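Local coordinates for 150aa long hypothetical histidine triad nucleotide-binding protein (Sulfolobus tokodaii, PDB 2EO4), which binds zinc and belongs to the histidine triad family of nucleotide-binding proteins, probably acting as a nucleotide hydrolase, possibly an adenylylsulfatase, at residues Cys4-Asn8 with Arg9-Gly13; Glu126-Gln129 with Lys130-Arg133; Val16-Glu20 with Lys21-Ile25. All coordinates share one frame; numbering follows the deposited sequence.

In the fold
Interaction 3, the hairpin 16-25, is touched by both other contacts, whereas interactions 1 and 2 come no nearer than about 5 Å between nearest atoms. The helix end of interaction 1 lies about 12 Å from the hairpin, centre to centre, and is joined to it by the salt bridge R9 NH2 to E18 OE1 (2.9 Å) and by I6 and I7 packing on I25 and A23. Helix 122-143, carrying interaction 2, reaches the hairpin through V16, with about 14 Å between centres. Interaction 1 holds the zinc ligand C4. The A24 side chain of interaction 3 is about 9 Å from that of H96, the predicted nucleotidylated histidine.

Interaction 1. Residues Cys4-Asn8 with Arg9-Gly13; sequences CSIIN and RELEG. With ZN (zinc ion), chain B.
R9 and E10 fold back on S5 and I6 in a local helix-ending contact at the protein surface, where helix 2-7 gives way to the loop that leads into strand 15-18. Two backbone bonds define the turn. E10 N donates to S5 O over 2.8 Å. R9 N reaches I6 O over 3.1 Å. A positive phi of 60° at R9 permits this reversal, and L11 N adds a weak bond to S5 O.

The R9 side chain returns to the same helix end. Its chain bends at CB-CG (chi2 63°), and this kink carries NH1 back to I7 O, 3.0 Å away, with the oxygen at the guanidinium edge and close to its plane. NH2 of the group forms a salt bridge with E18, and F15 makes a cation-pi contact with it, so three partners fix how the guanidinium is turned.

Beyond the turn, L11 CB packs on S5 CB at 3.7 Å, while the I6 CA hydrogen points at L11 O, the CA lying 3.5 Å from that oxygen. One water donates to both I6 O and L11 O, bridging the helix end and the loop. G13 CA packs on I6 CG2 at 3.9 Å, and a beta carbon here would point at that methyl and clash with it. A second water links N8 ND2 to E10 OE1, and S5 OG is hydrogen-bonded to C1 O.

One turn before N8, C4 SG binds the zinc ion at 2.3 Å, completing its coordination with C1, H43 and H94. The geometry is that of a Schellman motif with R9 as C-prime residue, terminating the short helix that carries C4, the second cysteine of the CxxC pair in a Cys2His2 zinc site.

Interaction 2. Residues Glu126-Gln129 with Lys130-Arg133; sequences ELLQ and KIIR
Q129, K130 and I131 carry this contact between successive turns of helix 122-143, each meeting side chains or carbonyls three or four residues away. Q129 and R133 run side by side in the same direction, and their flat ends stack, the amide and guanidinium planes being only 20° apart. Q129 NE2 lies over one face of the guanidinium, toward its rim, and 3.5 Å from R133 NH2. Since both atoms are donors, this is a stack and not a hydrogen bond; NE2 donates instead to F15 O. With CG anti to the backbone N (chi1 174°) and an extended chain, the Q129 amide reaches that strand carbonyl.

The other end of the amide is bridged to K130. A water donates to Q129 OE1 at 3.1 Å and accepts from K130 NZ at 2.8 Å, while K130 CG rests 3.0 Å from E126 O. An alanine in place of Q129 would probably leave F15 O without this donor, strip one face of the R133 guanidinium of its cover and remove one anchor of the bridging water.

On the apolar side, I131 CD1 meets L128 CD1 at 3.8 Å, the two side chains lying alongside each other, and I131 CG2 touches L127 CD1 at 3.9 Å. F111 lies against both L128 and I131, and I132 faces V16, L26 and helix 52-72. Backbone bonds such as I131 N to L127 O (3.0 Å) show the i to i+4 pattern of an amphipathic alpha-helix, here packed against the edge of the HIT-domain sheet.

Interaction 3. Residues Val16-Glu20 with Lys21-Ile25; sequences VYEDE and KFAAI
F22 presents its ring edge to the carboxylate of D19, whose OD1 lies in the ring plane, 3.8 Å from F22 CD1; the carboxylate stands almost perpendicular to the ring, at 84°. Around the Y17 ring, A24 N and A23 CA lie at the edge. V61 and L64 of helix 52-72 also touch Y17, as E57 and L58 of that helix touch F22. Both rings belong to an antiparallel beta hairpin, strands 15-18 and 22-26, at one side of the HIT-domain sheet.

D19 holds the turn. Its CG sits between the backbone N and the carbonyl carbon (chi1 59°), which turns OD1 toward the K21 and F22 amides. OD1 accepts from K21 N at 2.8 Å, nearly along the C-O axis, which makes an Asx turn, and also from F22 N, on the syn side of the carboxylate. Y17 OH donates to D19 OD2 at 2.6 Å, on the anti side. Three donors thus grip the carboxylate, fixing its rotation and probably favouring the charged form. Across the turn, D19 N donates to F22 O over 3.0 Å.

Further along, A24 N bonds to Y17 O at 2.9 Å in a hydrogen-bonded pair, and E18 faces A23 in a non-hydrogen-bonded one. V16 N and, weakly, Y17 N both donate to A24 O, a classic beta bulge. A24 CB meets V16 CG2 and Y17 CB at 3.6 Å each.

Interaction 1. Residues Cys4-Asn8 with Arg9-Gly13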
ATOM      1  N   CYS A   4      -4.996  -4.944 -18.474  1.00 26.77           N
ATOM      2  CA  CYS A   4      -5.888  -5.960 -19.025  1.00 28.15           C
ATOM      3  C   CYS A   4      -5.238  -6.495 -20.302  1.00 28.45           C
ATOM      4  O   CYS A   4      -5.308  -7.690 -20.597  1.00 29.54           O
ATOM      5  CB  CYS A   4      -7.267  -5.367 -19.344  1.00 28.03           C
ATOM      6  SG  CYS A   4      -8.356  -5.153 -17.907  1.00 29.63           S
ATOM      7  N   SER A   5      -4.585  -5.605 -21.049  1.00 29.16           N
ATOM      8  CA  SER A   5      -3.915  -5.997 -22.287  1.00 27.93           C
ATOM      9  C   SER A   5      -2.768  -6.965 -22.020  1.00 27.36           C
ATOM     10  O   SER A   5      -2.581  -7.938 -22.749  1.00 27.76           O
ATOM     11  CB  SER A   5      -3.380  -4.767 -23.028  1.00 28.28           C
ATOM     12  OG  SER A   5      -4.437  -3.952 -23.506  1.00 29.21           O
ATOM     13  N   ILE A   6      -1.987  -6.694 -20.982  1.00 27.21           N
ATOM     14  CA  ILE A   6      -0.876  -7.570 -20.652  1.00 25.90           C
ATOM     15  C   ILE A   6      -1.411  -8.921 -20.172  1.00 27.73           C
ATOM     16  O   ILE A   6      -0.857  -9.969 -20.500  1.00 28.25           O
ATOM     17  CB  ILE A   6       0.027  -6.923 -19.579  1.00 27.53           C
ATOM     18  CG1 ILE A   6       0.739  -5.710 -20.193  1.00 27.08           C
ATOM     19  CG2 ILE A   6       1.041  -7.930 -19.061  1.00 25.78           C
ATOM     20  CD1 ILE A   6       1.517  -4.856 -19.204  1.00 27.58           C
ATOM     21  N   ILE A   7      -2.496  -8.894 -19.405  1.00 29.68           N
ATOM     22  CA  ILE A   7      -3.099 -10.127 -18.909  1.00 31.89           C
ATOM     23  C   ILE A   7      -3.566 -10.993 -20.078  1.00 32.93           C
ATOM     24  O   ILE A   7      -3.401 -12.218 -20.064  1.00 32.14           O
ATOM     25  CB  ILE A   7      -4.317  -9.827 -18.001  1.00 32.41           C
ATOM     26  CG1 ILE A   7      -3.848  -9.174 -16.697  1.00 33.17           C
ATOM     27  CG2 ILE A   7      -5.092 -11.111 -17.715  1.00 34.61           C
ATOM     28  CD1 ILE A   7      -2.918 -10.040 -15.883  1.00 35.58           C
ATOM     29  N   ASN A   8      -4.144 -10.348 -21.085  1.00 33.17           N
ATOM     30  CA  ASN A   8      -4.650 -11.052 -22.261  1.00 34.79           C
ATOM     31  C   ASN A   8      -3.592 -11.297 -23.333  1.00 34.97           C
ATOM     32  O   ASN A   8      -3.909 -11.769 -24.430  1.00 33.86           O
ATOM     33  CB  ASN A   8      -5.826 -10.284 -22.868  1.00 36.72           C
ATOM     34  CG  ASN A   8      -7.015 -10.202 -21.929  1.00 38.88           C
ATOM     35  OD1 ASN A   8      -7.396 -11.194 -21.312  1.00 40.89           O
ATOM     36  ND2 ASN A   8      -7.616  -9.020 -21.827  1.00 40.18           N
ATOM     37  N   ARG A   9      -2.340 -10.978 -23.015  1.00 33.45           N
ATOM     38  CA  ARG A   9      -1.228 -11.170 -23.941  1.00 34.21           C
ATOM     39  C   ARG A   9      -1.387 -10.391 -25.243  1.00 35.30           C
ATOM     40  O   ARG A   9      -0.990 -10.862 -26.313  1.00 34.75           O
ATOM     41  CB  ARG A   9      -1.046 -12.660 -24.255  1.00 34.84           C
ATOM     42  CG  ARG A   9      -0.172 -13.416 -23.257  1.00 34.02           C
ATOM     43  CD  ARG A   9      -0.760 -13.452 -21.852  1.00 35.29           C
ATOM     44  NE  ARG A   9       0.122 -14.183 -20.944  1.00 35.64           N
ATOM     45  CZ  ARG A   9      -0.172 -14.487 -19.683  1.00 36.08           C
ATOM     46  NH1 ARG A   9      -1.334 -14.124 -19.159  1.00 36.08           N
ATOM     47  NH2 ARG A   9       0.700 -15.163 -18.947  1.00 34.80           N
ATOM     48  N   GLU A  10      -1.966  -9.199 -25.142  1.00 34.58           N
ATOM     49  CA  GLU A  10      -2.172  -8.338 -26.301  1.00 35.23           C
ATOM     50  C   GLU A  10      -1.074  -7.285 -26.284  1.00 36.19           C
ATOM     51  O   GLU A  10      -0.852  -6.576 -27.266  1.00 37.13           O
ATOM     52  CB  GLU A  10      -3.537  -7.654 -26.211  1.00 35.44           C
ATOM     53  CG  GLU A  10      -4.676  -8.609 -25.908  1.00 36.85           C
ATOM     54  CD  GLU A  10      -5.998  -7.899 -25.705  1.00 37.90           C
ATOM     55  OE1 GLU A  10      -6.006  -6.821 -25.075  1.00 35.97           O
ATOM     56  OE2 GLU A  10      -7.033  -8.428 -26.162  1.00 39.94           O
ATOM     57  N   LEU A  11      -0.392  -7.197 -25.148  1.00 34.04           N
ATOM     58  CA  LEU A  11       0.684  -6.240 -24.948  1.00 33.13           C
ATOM     59  C   LEU A  11       1.777  -6.938 -24.152  1.00 33.36           C
ATOM     60  O   LEU A  11       1.490  -7.687 -23.216  1.00 32.11           O
ATOM     61  CB  LEU A  11       0.156  -5.028 -24.175  1.00 30.72           C
ATOM     62  CG  LEU A  11       1.088  -3.836 -23.949  1.00 31.96           C
ATOM     63  CD1 LEU A  11       1.522  -3.244 -25.287  1.00 28.76           C
ATOM     64  CD2 LEU A  11       0.357  -2.793 -23.120  1.00 30.16           C
ATOM     65  N   GLU A  12       3.026  -6.696 -24.529  1.00 32.17           N
ATOM     66  CA  GLU A  12       4.162  -7.317 -23.861  1.00 34.55           C
ATOM     67  C   GLU A  12       4.302  -6.938 -22.389  1.00 33.89           C
ATOM     68  O   GLU A  12       4.135  -5.779 -22.005  1.00 33.22           O
ATOM     69  CB  GLU A  12       5.453  -6.971 -24.603  1.00 37.37           C
ATOM     70  CG  GLU A  12       6.705  -7.566 -23.988  1.00 42.87           C
ATOM     71  CD  GLU A  12       7.942  -7.299 -24.825  1.00 46.39           C
ATOM     72  OE1 GLU A  12       7.975  -7.745 -25.993  1.00 49.62           O
ATOM     73  OE2 GLU A  12       8.876  -6.644 -24.318  1.00 48.50           O
ATOM     74  N   GLY A  13       4.619  -7.942 -21.579  1.00 33.52           N
ATOM     75  CA  GLY A  13       4.807  -7.752 -20.153  1.00 32.88           C
ATOM     76  C   GLY A  13       5.501  -8.983 -19.600  1.00 31.76           C
ATOM     77  O   GLY A  13       5.234 -10.097 -20.052  1.00 33.91           O
TER
HETATM   78 ZN    ZN B 201      -7.694  -3.225 -16.768  1.00 27.41          ZN
HETATM   79  O   HOH W   1       1.335 -10.097 -22.039  1.00 32.32           O
HETATM   80  O   HOH W   2      -7.520  -6.085 -23.098  1.00 43.84           O

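Interaction 2. Residues Glu126-Gln129 with Lys130-Arg133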
ATOM      1  N   GLU A 126      14.512 -10.140 -18.792  1.00 31.32           N
ATOM      2  CA  GLU A 126      14.671 -11.586 -18.816  1.00 33.06           C
ATOM      3  C   GLU A 126      15.333 -12.096 -17.538  1.00 31.73           C
ATOM      4  O   GLU A 126      14.870 -13.066 -16.941  1.00 32.93           O
ATOM      5  CB  GLU A 126      15.483 -11.998 -20.048  1.00 35.06           C
ATOM      6  CG  GLU A 126      14.874 -11.502 -21.351  1.00 40.04           C
ATOM      7  CD  GLU A 126      15.652 -11.946 -22.573  1.00 44.09           C
ATOM      8  OE1 GLU A 126      16.895 -11.814 -22.564  1.00 45.17           O
ATOM      9  OE2 GLU A 126      15.018 -12.417 -23.542  1.00 46.31           O
ATOM     10  N   LEU A 127      16.401 -11.434 -17.110  1.00 30.59           N
ATOM     11  CA  LEU A 127      17.106 -11.845 -15.903  1.00 30.44           C
ATOM     12  C   LEU A 127      16.279 -11.645 -14.636  1.00 30.05           C
ATOM     13  O   LEU A 127      16.170 -12.551 -13.808  1.00 28.88           O
ATOM     14  CB  LEU A 127      18.423 -11.082 -15.769  1.00 31.42           C
ATOM     15  CG  LEU A 127      19.238 -11.415 -14.516  1.00 32.14           C
ATOM     16  CD1 LEU A 127      19.558 -12.904 -14.489  1.00 35.53           C
ATOM     17  CD2 LEU A 127      20.512 -10.590 -14.500  1.00 34.98           C
ATOM     18  N   LEU A 128      15.704 -10.458 -14.477  1.00 28.15           N
ATOM     19  CA  LEU A 128      14.902 -10.176 -13.292  1.00 28.17           C
ATOM     20  C   LEU A 128      13.728 -11.132 -13.163  1.00 26.28           C
ATOM     21  O   LEU A 128      13.425 -11.606 -12.070  1.00 28.55           O
ATOM     22  CB  LEU A 128      14.394  -8.730 -13.321  1.00 28.57           C
ATOM     23  CG  LEU A 128      15.283  -7.702 -12.617  1.00 29.35           C
ATOM     24  CD1 LEU A 128      15.340  -8.026 -11.128  1.00 29.87           C
ATOM     25  CD2 LEU A 128      16.678  -7.711 -13.224  1.00 30.71           C
ATOM     26  N   GLN A 129      13.068 -11.413 -14.280  1.00 26.84           N
ATOM     27  CA  GLN A 129      11.932 -12.324 -14.277  1.00 26.80           C
ATOM     28  C   GLN A 129      12.364 -13.703 -13.783  1.00 27.35           C
ATOM     29  O   GLN A 129      11.731 -14.294 -12.913  1.00 26.79           O
ATOM     30  CB  GLN A 129      11.357 -12.454 -15.686  1.00 29.18           C
ATOM     31  CG  GLN A 129      10.254 -13.495 -15.811  1.00 32.04           C
ATOM     32  CD  GLN A 129       9.837 -13.731 -17.246  1.00 33.75           C
ATOM     33  OE1 GLN A 129      10.662 -14.072 -18.095  1.00 38.10           O
ATOM     34  NE2 GLN A 129       8.552 -13.559 -17.526  1.00 31.90           N
ATOM     35  N   LYS A 130      13.456 -14.205 -14.347  1.00 28.20           N
ATOM     36  CA  LYS A 130      13.961 -15.523 -13.981  1.00 28.10           C
ATOM     37  C   LYS A 130      14.397 -15.643 -12.517  1.00 27.66           C
ATOM     38  O   LYS A 130      14.046 -16.614 -11.845  1.00 28.57           O
ATOM     39  CB  LYS A 130      15.104 -15.908 -14.931  1.00 29.01           C
ATOM     40  CG  LYS A 130      14.651 -16.030 -16.388  1.00 28.70           C
ATOM     41  CD  LYS A 130      15.828 -16.165 -17.355  1.00 28.86           C
ATOM     42  CE  LYS A 130      15.365 -16.104 -18.808  1.00 28.50           C
ATOM     43  NZ  LYS A 130      14.434 -17.210 -19.172  1.00 31.31           N
ATOM     44  N   ILE A 131      15.144 -14.668 -12.007  1.00 28.38           N
ATOM     45  CA  ILE A 131      15.586 -14.745 -10.620  1.00 28.74           C
ATOM     46  C   ILE A 131      14.436 -14.554  -9.632  1.00 27.91           C
ATOM     47  O   ILE A 131      14.398 -15.202  -8.587  1.00 26.71           O
ATOM     48  CB  ILE A 131      16.688 -13.713 -10.304  1.00 31.75           C
ATOM     49  CG1 ILE A 131      16.174 -12.299 -10.561  1.00 33.71           C
ATOM     50  CG2 ILE A 131      17.923 -13.999 -11.145  1.00 34.48           C
ATOM     51  CD1 ILE A 131      17.137 -11.231 -10.120  1.00 37.33           C
ATOM     52  N   ILE A 132      13.499 -13.666  -9.953  1.00 27.22           N
ATOM     53  CA  ILE A 132      12.366 -13.447  -9.062  1.00 25.98           C
ATOM     54  C   ILE A 132      11.482 -14.693  -9.028  1.00 25.25           C
ATOM     55  O   ILE A 132      11.025 -15.105  -7.962  1.00 25.69           O
ATOM     56  CB  ILE A 132      11.529 -12.216  -9.492  1.00 25.59           C
ATOM     57  CG1 ILE A 132      12.364 -10.945  -9.313  1.00 26.25           C
ATOM     58  CG2 ILE A 132      10.249 -12.137  -8.656  1.00 24.98           C
ATOM     59  CD1 ILE A 132      11.718  -9.677  -9.886  1.00 25.83           C
ATOM     60  N   ARG A 133      11.246 -15.298 -10.187  1.00 25.13           N
ATOM     61  CA  ARG A 133      10.429 -16.506 -10.238  1.00 25.98           C
ATOM     62  C   ARG A 133      11.084 -17.587  -9.383  1.00 26.29           C
ATOM     63  O   ARG A 133      10.417 -18.268  -8.605  1.00 25.94           O
ATOM     64  CB  ARG A 133      10.277 -16.999 -11.679  1.00 26.16           C
ATOM     65  CG  ARG A 133       9.193 -16.276 -12.475  1.00 30.25           C
ATOM     66  CD  ARG A 133       9.143 -16.770 -13.914  1.00 32.63           C
ATOM     67  NE  ARG A 133       7.946 -16.319 -14.617  1.00 36.06           N
ATOM     68  CZ  ARG A 133       7.661 -16.632 -15.877  1.00 38.06           C
ATOM     69  NH1 ARG A 133       8.493 -17.396 -16.573  1.00 38.49           N
ATOM     70  NH2 ARG A 133       6.539 -16.196 -16.439  1.00 38.20           N
TER
HETATM   71  O   HOH W   3      11.937 -16.877 -17.997  1.00 33.46           O

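Interaction 3. Residues Val16-Glu20 with Lys21-Ile25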
ATOM      1  N   VAL A  16       6.077 -12.338 -13.241  1.00 26.95           N
ATOM      2  CA  VAL A  16       6.945 -12.957 -12.246  1.00 26.97           C
ATOM      3  C   VAL A  16       6.066 -13.782 -11.309  1.00 27.19           C
ATOM      4  O   VAL A  16       6.561 -14.572 -10.503  1.00 27.93           O
ATOM      5  CB  VAL A  16       7.765 -11.920 -11.428  1.00 28.15           C
ATOM      6  CG1 VAL A  16       8.718 -11.168 -12.358  1.00 27.71           C
ATOM      7  CG2 VAL A  16       6.840 -10.960 -10.698  1.00 26.71           C
ATOM      8  N   TYR A  17       4.755 -13.588 -11.426  1.00 26.75           N
ATOM      9  CA  TYR A  17       3.778 -14.327 -10.632  1.00 26.97           C
ATOM     10  C   TYR A  17       2.427 -14.313 -11.322  1.00 26.85           C
ATOM     11  O   TYR A  17       2.024 -13.311 -11.915  1.00 26.53           O
ATOM     12  CB  TYR A  17       3.600 -13.724  -9.232  1.00 25.57           C
ATOM     13  CG  TYR A  17       2.525 -14.435  -8.425  1.00 25.77           C
ATOM     14  CD1 TYR A  17       2.821 -15.586  -7.699  1.00 27.09           C
ATOM     15  CD2 TYR A  17       1.201 -13.989  -8.440  1.00 26.31           C
ATOM     16  CE1 TYR A  17       1.830 -16.280  -7.006  1.00 28.68           C
ATOM     17  CE2 TYR A  17       0.196 -14.678  -7.751  1.00 27.06           C
ATOM     18  CZ  TYR A  17       0.522 -15.822  -7.038  1.00 28.27           C
ATOM     19  OH  TYR A  17      -0.458 -16.512  -6.357  1.00 29.94           O
ATOM     20  N   GLU A  18       1.716 -15.429 -11.243  1.00 26.70           N
ATOM     21  CA  GLU A  18       0.397 -15.490 -11.842  1.00 26.14           C
ATOM     22  C   GLU A  18      -0.404 -16.673 -11.333  1.00 27.88           C
ATOM     23  O   GLU A  18       0.131 -17.764 -11.140  1.00 27.35           O
ATOM     24  CB  GLU A  18       0.496 -15.557 -13.375  1.00 27.61           C
ATOM     25  CG  GLU A  18      -0.862 -15.647 -14.082  1.00 27.58           C
ATOM     26  CD  GLU A  18      -0.761 -15.611 -15.603  1.00 29.14           C
ATOM     27  OE1 GLU A  18       0.302 -15.971 -16.150  1.00 30.06           O
ATOM     28  OE2 GLU A  18      -1.758 -15.236 -16.257  1.00 31.38           O
ATOM     29  N   ASP A  19      -1.678 -16.420 -11.062  1.00 28.66           N
ATOM     30  CA  ASP A  19      -2.602 -17.466 -10.652  1.00 30.68           C
ATOM     31  C   ASP A  19      -3.906 -17.158 -11.370  1.00 30.66           C
ATOM     32  O   ASP A  19      -3.930 -16.319 -12.271  1.00 30.80           O
ATOM     33  CB  ASP A  19      -2.785 -17.545  -9.120  1.00 30.57           C
ATOM     34  CG  ASP A  19      -3.294 -16.262  -8.498  1.00 31.39           C
ATOM     35  OD1 ASP A  19      -4.183 -15.604  -9.075  1.00 30.75           O
ATOM     36  OD2 ASP A  19      -2.815 -15.928  -7.390  1.00 32.54           O
ATOM     37  N   GLU A  20      -4.990 -17.824 -10.995  1.00 31.77           N
ATOM     38  CA  GLU A  20      -6.259 -17.603 -11.673  1.00 33.47           C
ATOM     39  C   GLU A  20      -6.843 -16.198 -11.581  1.00 31.54           C
ATOM     40  O   GLU A  20      -7.539 -15.759 -12.498  1.00 30.66           O
ATOM     41  CB  GLU A  20      -7.296 -18.615 -11.175  1.00 38.06           C
ATOM     42  CG  GLU A  20      -6.981 -20.046 -11.566  1.00 45.93           C
ATOM     43  CD  GLU A  20      -6.836 -20.215 -13.069  1.00 49.83           C
ATOM     44  OE1 GLU A  20      -7.810 -19.925 -13.798  1.00 52.80           O
ATOM     45  OE2 GLU A  20      -5.749 -20.635 -13.520  1.00 53.81           O
ATOM     46  N   LYS A  21      -6.553 -15.481 -10.499  1.00 30.25           N
ATOM     47  CA  LYS A  21      -7.120 -14.146 -10.331  1.00 28.43           C
ATOM     48  C   LYS A  21      -6.145 -12.983 -10.164  1.00 26.76           C
ATOM     49  O   LYS A  21      -6.564 -11.827 -10.173  1.00 25.81           O
ATOM     50  CB  LYS A  21      -8.085 -14.149  -9.143  1.00 30.91           C
ATOM     51  CG  LYS A  21      -9.283 -15.071  -9.320  1.00 35.56           C
ATOM     52  CD  LYS A  21     -10.299 -14.867  -8.207  1.00 39.12           C
ATOM     53  CE  LYS A  21     -11.520 -15.756  -8.398  1.00 42.81           C
ATOM     54  NZ  LYS A  21     -12.577 -15.472  -7.380  1.00 45.00           N
ATOM     55  N   PHE A  22      -4.861 -13.281 -10.010  1.00 25.65           N
ATOM     56  CA  PHE A  22      -3.864 -12.229  -9.823  1.00 24.50           C
ATOM     57  C   PHE A  22      -2.598 -12.454 -10.628  1.00 24.86           C
ATOM     58  O   PHE A  22      -2.360 -13.543 -11.150  1.00 25.80           O
ATOM     59  CB  PHE A  22      -3.492 -12.108  -8.342  1.00 24.97           C
ATOM     60  CG  PHE A  22      -4.641 -11.718  -7.463  1.00 26.64           C
ATOM     61  CD1 PHE A  22      -5.580 -12.664  -7.061  1.00 29.26           C
ATOM     62  CD2 PHE A  22      -4.809 -10.394  -7.070  1.00 26.45           C
ATOM     63  CE1 PHE A  22      -6.673 -12.294  -6.281  1.00 29.36           C
ATOM     64  CE2 PHE A  22      -5.899 -10.012  -6.288  1.00 26.70           C
ATOM     65  CZ  PHE A  22      -6.834 -10.963  -5.894  1.00 29.13           C
ATOM     66  N   ALA A  23      -1.789 -11.405 -10.726  1.00 24.83           N
ATOM     67  CA  ALA A  23      -0.527 -11.477 -11.442  1.00 23.76           C
ATOM     68  C   ALA A  23       0.397 -10.371 -10.950  1.00 22.96           C
ATOM     69  O   ALA A  23      -0.049  -9.379 -10.375  1.00 24.06           O
ATOM     70  CB  ALA A  23      -0.760 -11.327 -12.942  1.00 24.84           C
ATOM     71  N   ALA A  24       1.689 -10.570 -11.161  1.00 23.61           N
ATOM     72  CA  ALA A  24       2.699  -9.590 -10.793  1.00 23.71           C
ATOM     73  C   ALA A  24       3.535  -9.461 -12.057  1.00 25.16           C
ATOM     74  O   ALA A  24       3.969 -10.465 -12.625  1.00 25.06           O
ATOM     75  CB  ALA A  24       3.547 -10.098  -9.634  1.00 21.99           C
ATOM     76  N   ILE A  25       3.744  -8.228 -12.502  1.00 24.91           N
ATOM     77  CA  ILE A  25       4.483  -7.969 -13.731  1.00 26.08           C
ATOM     78  C   ILE A  25       5.583  -6.943 -13.499  1.00 24.14           C
ATOM     79  O   ILE A  25       5.395  -5.994 -12.743  1.00 23.46           O
ATOM     80  CB  ILE A  25       3.514  -7.428 -14.801  1.00 28.93           C
ATOM     81  CG1 ILE A  25       2.406  -8.458 -15.048  1.00 30.40           C
ATOM     82  CG2 ILE A  25       4.264  -7.102 -16.088  1.00 30.73           C
ATOM     83  CD1 ILE A  25       1.113  -7.854 -15.554  1.00 33.54           C
TER